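Pyruvate kinase (Cryptosporidium parvum, PDB 6P0Y) probably catalyses the last step of glycolysis, transferring the phosphoryl group of phosphoenolpyruvate to ADP to give pyruvate and ATP, with magnesium and potassium ions as cofactors. Local coordinates at residues I48-G53 and G363-G368; T328-S333 and D357-S362. All coordinates share one frame; numbering follows the deposited sequence.

Interaction 1. Residues I48-G53 and G363-G368. With ADP (adenosine-5'-diphosphate), chain C.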
ATOM      1  N   ILE A  48      30.912 -10.757  -9.351  1.00 31.05           N
ATOM      2  CA  ILE A  48      32.195  -9.996  -9.333  1.00 30.78           C
ATOM      3  C   ILE A  48      32.911 -10.202 -10.672  1.00 31.78           C
ATOM      4  O   ILE A  48      33.143 -11.367 -11.048  1.00 32.71           O
ATOM      5  CB  ILE A  48      33.073 -10.426  -8.140  1.00 30.52           C
ATOM      6  CG1 ILE A  48      32.333 -10.263  -6.808  1.00 30.40           C
ATOM      7  CG2 ILE A  48      34.394  -9.671  -8.151  1.00 30.76           C
ATOM      8  CD1 ILE A  48      33.115 -10.726  -5.595  1.00 30.17           C
ATOM      9  N   ILE A  49      33.233  -9.104 -11.362  1.00 32.12           N
ATOM     10  CA  ILE A  49      34.125  -9.079 -12.557  1.00 32.16           C
ATOM     11  C   ILE A  49      35.540  -8.753 -12.071  1.00 32.05           C
ATOM     12  O   ILE A  49      35.694  -7.762 -11.339  1.00 32.29           O
ATOM     13  CB  ILE A  49      33.629  -8.062 -13.607  1.00 32.71           C
ATOM     14  CG1 ILE A  49      32.240  -8.431 -14.134  1.00 32.90           C
ATOM     15  CG2 ILE A  49      34.639  -7.911 -14.739  1.00 32.41           C
ATOM     16  CD1 ILE A  49      31.586  -7.354 -14.972  1.00 32.95           C
ATOM     17  N   CYS A  50      36.526  -9.568 -12.453  1.00 32.30           N
ATOM     18  CA  CYS A  50      37.970  -9.315 -12.218  1.00 32.06           C
ATOM     19  C   CYS A  50      38.651  -9.009 -13.555  1.00 32.96           C
ATOM     20  O   CYS A  50      38.584  -9.866 -14.467  1.00 32.92           O
ATOM     21  CB  CYS A  50      38.637 -10.508 -11.551  1.00 31.69           C
ATOM     22  SG  CYS A  50      37.923 -10.905  -9.936  1.00 30.80           S
ATOM     23  N   THR A  51      39.253  -7.822 -13.670  1.00 33.26           N
ATOM     24  CA  THR A  51      40.102  -7.420 -14.820  1.00 33.73           C
ATOM     25  C   THR A  51      41.417  -8.196 -14.721  1.00 33.59           C
ATOM     26  O   THR A  51      42.106  -8.043 -13.693  1.00 32.32           O
ATOM     27  CB  THR A  51      40.326  -5.903 -14.856  1.00 33.92           C
ATOM     28  OG1 THR A  51      39.053  -5.259 -14.937  1.00 33.37           O
ATOM     29  CG2 THR A  51      41.189  -5.466 -16.020  1.00 34.26           C
ATOM     30  N   ILE A  52      41.722  -9.014 -15.731  1.00 34.73           N
ATOM     31  CA  ILE A  52      42.931  -9.888 -15.771  1.00 36.90           C
ATOM     32  C   ILE A  52      44.078  -9.090 -16.395  1.00 38.90           C
ATOM     33  O   ILE A  52      43.865  -8.476 -17.458  1.00 39.37           O
ATOM     34  CB  ILE A  52      42.649 -11.200 -16.532  1.00 36.81           C
ATOM     35  CG1 ILE A  52      41.375 -11.888 -16.031  1.00 36.64           C
ATOM     36  CG2 ILE A  52      43.847 -12.135 -16.468  1.00 36.96           C
ATOM     37  CD1 ILE A  52      41.301 -12.034 -14.526  1.00 36.46           C
ATOM     38  N   GLY A  53      45.241  -9.097 -15.739  1.00 41.57           N
ATOM     39  CA  GLY A  53      46.464  -8.411 -16.192  1.00 43.97           C
ATOM     40  C   GLY A  53      47.717  -9.046 -15.592  1.00 46.32           C
ATOM     41  O   GLY A  53      47.650 -10.130 -15.014  1.00 48.94           O
ATOM     42  N   GLY A 363      42.343  -2.028 -11.543  1.00 35.40           N
ATOM     43  CA  GLY A 363      43.749  -1.987 -11.095  1.00 37.14           C
ATOM     44  C   GLY A 363      44.013  -2.938  -9.937  1.00 37.75           C
ATOM     45  O   GLY A 363      45.139  -3.471  -9.862  1.00 39.03           O
ATOM     46  N   GLU A 364      43.014  -3.158  -9.074  1.00 37.83           N
ATOM     47  CA  GLU A 364      43.147  -3.969  -7.834  1.00 38.03           C
ATOM     48  C   GLU A 364      43.568  -5.400  -8.190  1.00 38.58           C
ATOM     49  O   GLU A 364      44.290  -6.006  -7.382  1.00 39.31           O
ATOM     50  CB  GLU A 364      41.843  -3.994  -7.032  1.00 38.56           C
ATOM     51  CG  GLU A 364      41.271  -2.621  -6.716  1.00 38.65           C
ATOM     52  CD  GLU A 364      40.108  -2.200  -7.600  1.00 38.83           C
ATOM     53  OE1 GLU A 364      40.116  -2.553  -8.797  1.00 39.25           O
ATOM     54  OE2 GLU A 364      39.188  -1.531  -7.084  1.00 38.21           O
ATOM     55  N   THR A 365      43.126  -5.917  -9.343  1.00 39.57           N
ATOM     56  CA  THR A 365      43.459  -7.279  -9.847  1.00 40.79           C
ATOM     57  C   THR A 365      44.477  -7.199 -10.993  1.00 41.94           C
ATOM     58  O   THR A 365      45.379  -8.061 -11.021  1.00 42.40           O
ATOM     59  CB  THR A 365      42.203  -8.045 -10.291  1.00 40.82           C
ATOM     60  OG1 THR A 365      41.424  -7.214 -11.153  1.00 40.85           O
ATOM     61  CG2 THR A 365      41.351  -8.501  -9.126  1.00 40.44           C
ATOM     62  N   ALA A 366      44.345  -6.217 -11.895  1.00 42.05           N
ATOM     63  CA  ALA A 366      45.048  -6.169 -13.200  1.00 42.75           C
ATOM     64  C   ALA A 366      46.537  -5.843 -13.014  1.00 43.70           C
ATOM     65  O   ALA A 366      47.367  -6.517 -13.657  1.00 42.98           O
ATOM     66  CB  ALA A 366      44.376  -5.175 -14.114  1.00 42.63           C
ATOM     67  N   ASN A 367      46.862  -4.835 -12.200  1.00 44.89           N
ATOM     68  CA  ASN A 367      48.265  -4.471 -11.861  1.00 47.18           C
ATOM     69  C   ASN A 367      48.307  -3.907 -10.433  1.00 46.42           C
ATOM     70  O   ASN A 367      48.592  -2.709 -10.267  1.00 48.15           O
ATOM     71  CB  ASN A 367      48.888  -3.548 -12.919  1.00 50.03           C
ATOM     72  CG  ASN A 367      48.260  -2.172 -12.997  1.00 51.23           C
ATOM     73  OD1 ASN A 367      47.085  -1.994 -12.681  1.00 54.80           O
ATOM     74  ND2 ASN A 367      49.036  -1.190 -13.421  1.00 51.29           N
ATOM     75  N   GLY A 368      48.036  -4.761  -9.443  1.00 46.40           N
ATOM     76  CA  GLY A 368      48.056  -4.420  -8.008  1.00 45.86           C
ATOM     77  C   GLY A 368      48.833  -5.449  -7.207  1.00 45.58           C
ATOM     78  O   GLY A 368      49.166  -6.509  -7.773  1.00 44.13           O
TER
HETATM   79  PB  ADP C 601      42.186   1.452 -17.891  1.00 50.62           P
HETATM   80  O1B ADP C 601      43.067   1.688 -19.105  1.00 49.65           O
HETATM   81  O2B ADP C 601      42.981   1.890 -16.643  1.00 50.93           O
HETATM   82  O3B ADP C 601      40.845   2.106 -17.965  1.00 50.26           O
HETATM   83  PA  ADP C 601      41.531  -1.056 -16.615  1.00 48.75           P
HETATM   84  O1A ADP C 601      41.644  -2.479 -17.116  1.00 49.62           O
HETATM   85  O2A ADP C 601      40.211  -0.615 -16.107  1.00 49.16           O
HETATM   86  O3A ADP C 601      42.011  -0.129 -17.812  1.00 50.77           O
HETATM   87  O5' ADP C 601      42.699  -0.754 -15.550  1.00 49.85           O
HETATM   88  C5' ADP C 601      43.613  -1.683 -14.928  1.00 50.21           C
HETATM   89  C4' ADP C 601      45.046  -1.343 -15.268  1.00 49.99           C
HETATM   90  O4' ADP C 601      45.834  -2.554 -15.266  1.00 50.55           O
HETATM   91  C3' ADP C 601      45.286  -0.685 -16.628  1.00 50.55           C
HETATM   92  O3' ADP C 601      45.313   0.733 -16.510  1.00 49.41           O
HETATM   93  C2' ADP C 601      46.667  -1.211 -17.022  1.00 51.22           C
HETATM   94  O2' ADP C 601      47.704  -0.422 -16.449  1.00 52.41           O
HETATM   95  C1' ADP C 601      46.638  -2.623 -16.429  1.00 50.75           C
HETATM   96  N9  ADP C 601      46.085  -3.647 -17.315  1.00 49.62           N
HETATM   97  C8  ADP C 601      44.769  -4.000 -17.462  1.00 48.63           C
HETATM   98  N7  ADP C 601      44.564  -4.952 -18.342  1.00 48.20           N
HETATM   99  C5  ADP C 601      45.836  -5.246 -18.810  1.00 48.85           C
HETATM  100  C6  ADP C 601      46.308  -6.165 -19.771  1.00 48.70           C
HETATM  101  N6  ADP C 601      45.525  -7.022 -20.433  1.00 47.81           N
HETATM  102  N1  ADP C 601      47.636  -6.188 -20.020  1.00 49.18           N
HETATM  103  C2  ADP C 601      48.433  -5.351 -19.344  1.00 49.90           C
HETATM  104  N3  ADP C 601      48.105  -4.452 -18.409  1.00 49.84           N
HETATM  105  C4  ADP C 601      46.785  -4.448 -18.187  1.00 49.67           C

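Interaction 2. Residues T328-S333 and D357-S362. With ADP (adenosine-5'-diphosphate), chain C.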
ATOM      1  N   THR A 328      32.755   1.141 -11.605  1.00 37.63           N
ATOM      2  CA  THR A 328      33.536   2.043 -10.718  1.00 37.84           C
ATOM      3  C   THR A 328      34.637   1.232 -10.027  1.00 37.98           C
ATOM      4  O   THR A 328      34.323   0.159  -9.471  1.00 37.90           O
ATOM      5  CB  THR A 328      32.624   2.729  -9.690  1.00 38.58           C
ATOM      6  OG1 THR A 328      31.620   3.458 -10.399  1.00 38.83           O
ATOM      7  CG2 THR A 328      33.366   3.663  -8.756  1.00 38.50           C
ATOM      8  N   GLN A 329      35.881   1.717 -10.089  1.00 39.12           N
ATOM      9  CA  GLN A 329      37.006   1.237  -9.246  1.00 39.88           C
ATOM     10  C   GLN A 329      36.780   1.802  -7.838  1.00 40.68           C
ATOM     11  O   GLN A 329      36.933   3.030  -7.665  1.00 40.22           O
ATOM     12  CB  GLN A 329      38.349   1.658  -9.851  1.00 39.82           C
ATOM     13  CG  GLN A 329      39.563   1.161  -9.075  1.00 39.57           C
ATOM     14  CD  GLN A 329      40.866   1.410  -9.793  1.00 39.06           C
ATOM     15  OE1 GLN A 329      41.252   0.676 -10.699  1.00 39.48           O
ATOM     16  NE2 GLN A 329      41.572   2.449  -9.378  1.00 40.23           N
ATOM     17  N   MET A 330      36.401   0.942  -6.886  1.00 41.49           N
ATOM     18  CA  MET A 330      35.881   1.348  -5.551  1.00 43.06           C
ATOM     19  C   MET A 330      36.860   0.979  -4.428  1.00 44.59           C
ATOM     20  O   MET A 330      36.644   1.469  -3.302  1.00 45.28           O
ATOM     21  CB  MET A 330      34.522   0.692  -5.286  1.00 42.67           C
ATOM     22  CG  MET A 330      33.409   1.274  -6.136  1.00 42.42           C
ATOM     23  SD  MET A 330      31.765   0.764  -5.590  1.00 43.10           S
ATOM     24  CE  MET A 330      31.670  -0.885  -6.287  1.00 43.03           C
ATOM     25  N   LEU A 331      37.884   0.162  -4.707  1.00 45.67           N
ATOM     26  CA  LEU A 331      38.932  -0.232  -3.723  1.00 47.28           C
ATOM     27  C   LEU A 331      40.314   0.188  -4.245  1.00 49.46           C
ATOM     28  O   LEU A 331      41.240  -0.646  -4.201  1.00 49.91           O
ATOM     29  CB  LEU A 331      38.865  -1.748  -3.491  1.00 47.49           C
ATOM     30  CG  LEU A 331      37.515  -2.305  -3.040  1.00 48.33           C
ATOM     31  CD1 LEU A 331      37.571  -3.820  -2.931  1.00 48.62           C
ATOM     32  CD2 LEU A 331      37.075  -1.695  -1.716  1.00 48.82           C
ATOM     33  N   GLU A 332      40.455   1.439  -4.701  1.00 51.43           N
ATOM     34  CA  GLU A 332      41.697   1.970  -5.328  1.00 51.76           C
ATOM     35  C   GLU A 332      42.881   1.812  -4.364  1.00 49.94           C
ATOM     36  O   GLU A 332      43.972   1.427  -4.837  1.00 49.34           O
ATOM     37  CB  GLU A 332      41.515   3.435  -5.732  1.00 55.29           C
ATOM     38  CG  GLU A 332      42.749   4.049  -6.378  1.00 58.10           C
ATOM     39  CD  GLU A 332      42.553   5.439  -6.963  1.00 61.96           C
ATOM     40  OE1 GLU A 332      41.428   5.981  -6.855  1.00 63.35           O
ATOM     41  OE2 GLU A 332      43.528   5.977  -7.533  1.00 64.84           O
ATOM     42  N   SER A 333      42.671   2.087  -3.071  1.00 48.58           N
ATOM     43  CA  SER A 333      43.714   2.040  -2.008  1.00 48.40           C
ATOM     44  C   SER A 333      44.368   0.653  -1.956  1.00 48.19           C
ATOM     45  O   SER A 333      45.541   0.580  -1.537  1.00 46.20           O
ATOM     46  CB  SER A 333      43.151   2.420  -0.659  1.00 47.74           C
ATOM     47  OG  SER A 333      42.454   1.333  -0.070  1.00 47.29           O
ATOM     48  N   ASP A 357      23.726  -5.520  -9.960  1.00 33.08           N
ATOM     49  CA  ASP A 357      23.780  -6.994 -10.155  1.00 33.80           C
ATOM     50  C   ASP A 357      25.207  -7.493  -9.929  1.00 33.39           C
ATOM     51  O   ASP A 357      25.378  -8.678  -9.593  1.00 33.63           O
ATOM     52  CB  ASP A 357      23.378  -7.408 -11.570  1.00 35.12           C
ATOM     53  CG  ASP A 357      21.883  -7.388 -11.802  1.00 36.98           C
ATOM     54  OD1 ASP A 357      21.321  -6.271 -11.880  1.00 37.46           O
ATOM     55  OD2 ASP A 357      21.289  -8.489 -11.873  1.00 39.47           O
ATOM     56  N   CYS A 358      26.189  -6.615 -10.131  1.00 33.65           N
ATOM     57  CA  CYS A 358      27.586  -6.982 -10.455  1.00 33.17           C
ATOM     58  C   CYS A 358      28.516  -5.815 -10.109  1.00 32.42           C
ATOM     59  O   CYS A 358      28.135  -4.659 -10.377  1.00 32.97           O
ATOM     60  CB  CYS A 358      27.668  -7.334 -11.934  1.00 34.61           C
ATOM     61  SG  CYS A 358      29.102  -8.341 -12.385  1.00 37.63           S
ATOM     62  N   VAL A 359      29.679  -6.115  -9.527  1.00 31.60           N
ATOM     63  CA  VAL A 359      30.754  -5.128  -9.212  1.00 31.18           C
ATOM     64  C   VAL A 359      31.992  -5.519 -10.025  1.00 31.03           C
ATOM     65  O   VAL A 359      31.994  -6.625 -10.594  1.00 31.31           O
ATOM     66  CB  VAL A 359      31.041  -5.054  -7.699  1.00 31.23           C
ATOM     67  CG1 VAL A 359      29.914  -4.357  -6.953  1.00 31.19           C
ATOM     68  CG2 VAL A 359      31.313  -6.420  -7.090  1.00 31.20           C
ATOM     69  N   MET A 360      32.994  -4.640 -10.103  1.00 31.30           N
ATOM     70  CA  MET A 360      34.186  -4.856 -10.966  1.00 31.53           C
ATOM     71  C   MET A 360      35.459  -4.387 -10.256  1.00 31.99           C
ATOM     72  O   MET A 360      35.458  -3.277  -9.686  1.00 31.95           O
ATOM     73  CB  MET A 360      34.047  -4.104 -12.293  1.00 31.45           C
ATOM     74  CG  MET A 360      35.077  -4.514 -13.329  1.00 31.08           C
ATOM     75  SD  MET A 360      34.671  -3.917 -14.986  1.00 30.96           S
ATOM     76  CE  MET A 360      35.548  -2.355 -14.996  1.00 30.61           C
ATOM     77  N   LEU A 361      36.506  -5.212 -10.324  1.00 32.75           N
ATOM     78  CA  LEU A 361      37.891  -4.863  -9.920  1.00 33.62           C
ATOM     79  C   LEU A 361      38.715  -4.617 -11.188  1.00 34.18           C
ATOM     80  O   LEU A 361      38.640  -5.444 -12.118  1.00 33.85           O
ATOM     81  CB  LEU A 361      38.455  -6.007  -9.076  1.00 34.29           C
ATOM     82  CG  LEU A 361      37.711  -6.250  -7.762  1.00 34.99           C
ATOM     83  CD1 LEU A 361      37.695  -7.725  -7.414  1.00 35.61           C
ATOM     84  CD2 LEU A 361      38.319  -5.443  -6.626  1.00 34.79           C
ATOM     85  N   SER A 362      39.441  -3.496 -11.221  1.00 34.84           N
ATOM     86  CA  SER A 362      40.249  -3.024 -12.373  1.00 34.60           C
ATOM     87  C   SER A 362      41.736  -3.122 -12.013  1.00 34.72           C
ATOM     88  O   SER A 362      42.288  -4.231 -12.138  1.00 35.31           O
ATOM     89  CB  SER A 362      39.831  -1.636 -12.770  1.00 34.53           C
ATOM     90  OG  SER A 362      38.521  -1.650 -13.320  1.00 34.68           O
TER
HETATM   91  PB  ADP C 601      42.186   1.452 -17.891  1.00 50.62           P
HETATM   92  O1B ADP C 601      43.067   1.688 -19.105  1.00 49.65           O
HETATM   93  O2B ADP C 601      42.981   1.890 -16.643  1.00 50.93           O
HETATM   94  O3B ADP C 601      40.845   2.106 -17.965  1.00 50.26           O
HETATM   95  PA  ADP C 601      41.531  -1.056 -16.615  1.00 48.75           P
HETATM   96  O1A ADP C 601      41.644  -2.479 -17.116  1.00 49.62           O
HETATM   97  O2A ADP C 601      40.211  -0.615 -16.107  1.00 49.16           O
HETATM   98  O3A ADP C 601      42.011  -0.129 -17.812  1.00 50.77           O
HETATM   99  O5' ADP C 601      42.699  -0.754 -15.550  1.00 49.85           O
HETATM  100  C5' ADP C 601      43.613  -1.683 -14.928  1.00 50.21           C
HETATM  101  C4' ADP C 601      45.046  -1.343 -15.268  1.00 49.99           C
HETATM  102  O4' ADP C 601      45.834  -2.554 -15.266  1.00 50.55           O
HETATM  103  C3' ADP C 601      45.286  -0.685 -16.628  1.00 50.55           C
HETATM  104  O3' ADP C 601      45.313   0.733 -16.510  1.00 49.41           O
HETATM  105  C2' ADP C 601      46.667  -1.211 -17.022  1.00 51.22           C
HETATM  106  O2' ADP C 601      47.704  -0.422 -16.449  1.00 52.41           O
HETATM  107  C1' ADP C 601      46.638  -2.623 -16.429  1.00 50.75           C
HETATM  108  N9  ADP C 601      46.085  -3.647 -17.315  1.00 49.62           N
HETATM  109  C8  ADP C 601      44.769  -4.000 -17.462  1.00 48.63           C
HETATM  110  N7  ADP C 601      44.564  -4.952 -18.342  1.00 48.20           N
HETATM  111  C5  ADP C 601      45.836  -5.246 -18.810  1.00 48.85           C
HETATM  112  C6  ADP C 601      46.308  -6.165 -19.771  1.00 48.70           C
HETATM  113  N6  ADP C 601      45.525  -7.022 -20.433  1.00 47.81           N
HETATM  114  N1  ADP C 601      47.636  -6.188 -20.020  1.00 49.18           N
HETATM  115  C2  ADP C 601      48.433  -5.351 -19.344  1.00 49.90           C
HETATM  116  N3  ADP C 601      48.105  -4.452 -18.409  1.00 49.84           N
HETATM  117  C4  ADP C 601      46.785  -4.448 -18.187  1.00 49.67           C
HETATM  118  O   HOH W   1      36.584  -2.029  -7.512  1.00 30.53           O

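Interaction 1. Residues I48-G53 and G363-G368
T51 and T365 join the carboxyl end of the first strand of a closed eight-stranded parallel (TIM) barrel to the short helix 363-366 that follows the eighth strand. The backbones come nearest just past the strand, the CA atoms of G53 and A366 lying 4.0 Å apart.

One hydrogen bond crosses the contact: T365 OG1 donates to T51 O at 2.8 Å. The C=O...OG1 angle is 131° and the hydroxyl is tilted 17° from the carbonyl plane, so the donor comes from the flank of the oxygen instead of head-on. A chi1 of 49° sets OG1 between T365's own backbone N and carbonyl carbon, on the side facing the strand. The hydroxyl of T51 is used differently, bonded to R74 NH1 and to L361 O.

Apolar contacts lie on both sides of this bond. T365 CG2 meets C50 CB at 4.2 Å, while T51 CG2 packs against A366 CB at 3.7 Å. Farther along, the backbones themselves meet, with a bent CA-H...O contact from G53 CA to A366 O at 3.3 Å.

The methyls of T51 and A366 border ADP, which is also hydrogen-bonded by R74, N76, H79 and R116. T51 turns OG1 anti to its carbonyl carbon, which leaves CG2 anti to the backbone N and lining the alpha-phosphate at O1A. Beside it, the methyl of A366 lines the ribose and reaches the base, with A366 CB 3.6 Å from the adenine C8 of ADP.

Interaction 2. Residues T328-S333 and D357-S362
Q329 and S362 make the contact nearest the nucleotide: the amide oxygen Q329 OE1 lies 3.4 Å from S362 CB, at the end of the barrel's eighth strand. The glutamine gets there by extension, CG anti to the backbone N (chi1 -178°) and the chain straight beyond it. Its OE1 also accepts a hydrogen bond from G363 N, which fixes the oxygen beside the start of helix 363-366.

Two apolar pairs make up the side-chain contact farther from ADP. M330 CE rests on V359 CG1 at 3.9 Å, the two side chains crossing at about a right angle; a bend at chi3 (-79°) turns the methionine methyl toward the strand. L331 CD1 meets L361 CD2 at 4.1 Å, branch methyl against branch methyl.

No direct hydrogen bond links the segments. One water bridges their backbones instead, accepting from M330 N at 3.0 Å and donating to M360 O at 2.7 Å. The CA atoms of Q329 and L361 remain 6.2 Å apart, and the touching parts run 75° to one another, so the loop passes across the strand rather than pairing with it as another strand would.

The second shell comes from three helices. M330 packs on V348 and A351 of helix 342-353, V359 and L361 on M378 of helix 371-387, and E364 of helix 363-366 accepts from L331 N through OE2 and from S362 N through OE1.

Near the ligand, S362 OG is 3.4 Å from ADP O2A, and the serine side chain is about 4 Å from a bound magnesium ion. With no direct bond between them, loop and strand are held by methyl packing, a water and E364, which leaves S362 close to the alpha-phosphate and the metal, consistent with a place at the edge of the nucleotide site.

How the interactions relate
From the N terminus, strand 47-51 comes first, and its end meets residues 363-368, so interaction 1 closes a loop of 309 intervening residues. Interaction 2 is nested inside that loop: 328-333, after strand 324-326, meets 357-362 with 23 residues between, 12 of them helical. Strand 358-361 then runs directly into helix 363-366, making the second segments of both contacts continuous. The centres lie 9 Å apart. Strands 47-51 and 358-361 are neighbours that close the barrel, joined by backbone hydrogen bonds, among them probably L361 N to I49 O at 2.9 Å. Together the contacts tie the loop after the seventh strand and the ends of the first and eighth strands together beside the ADP site.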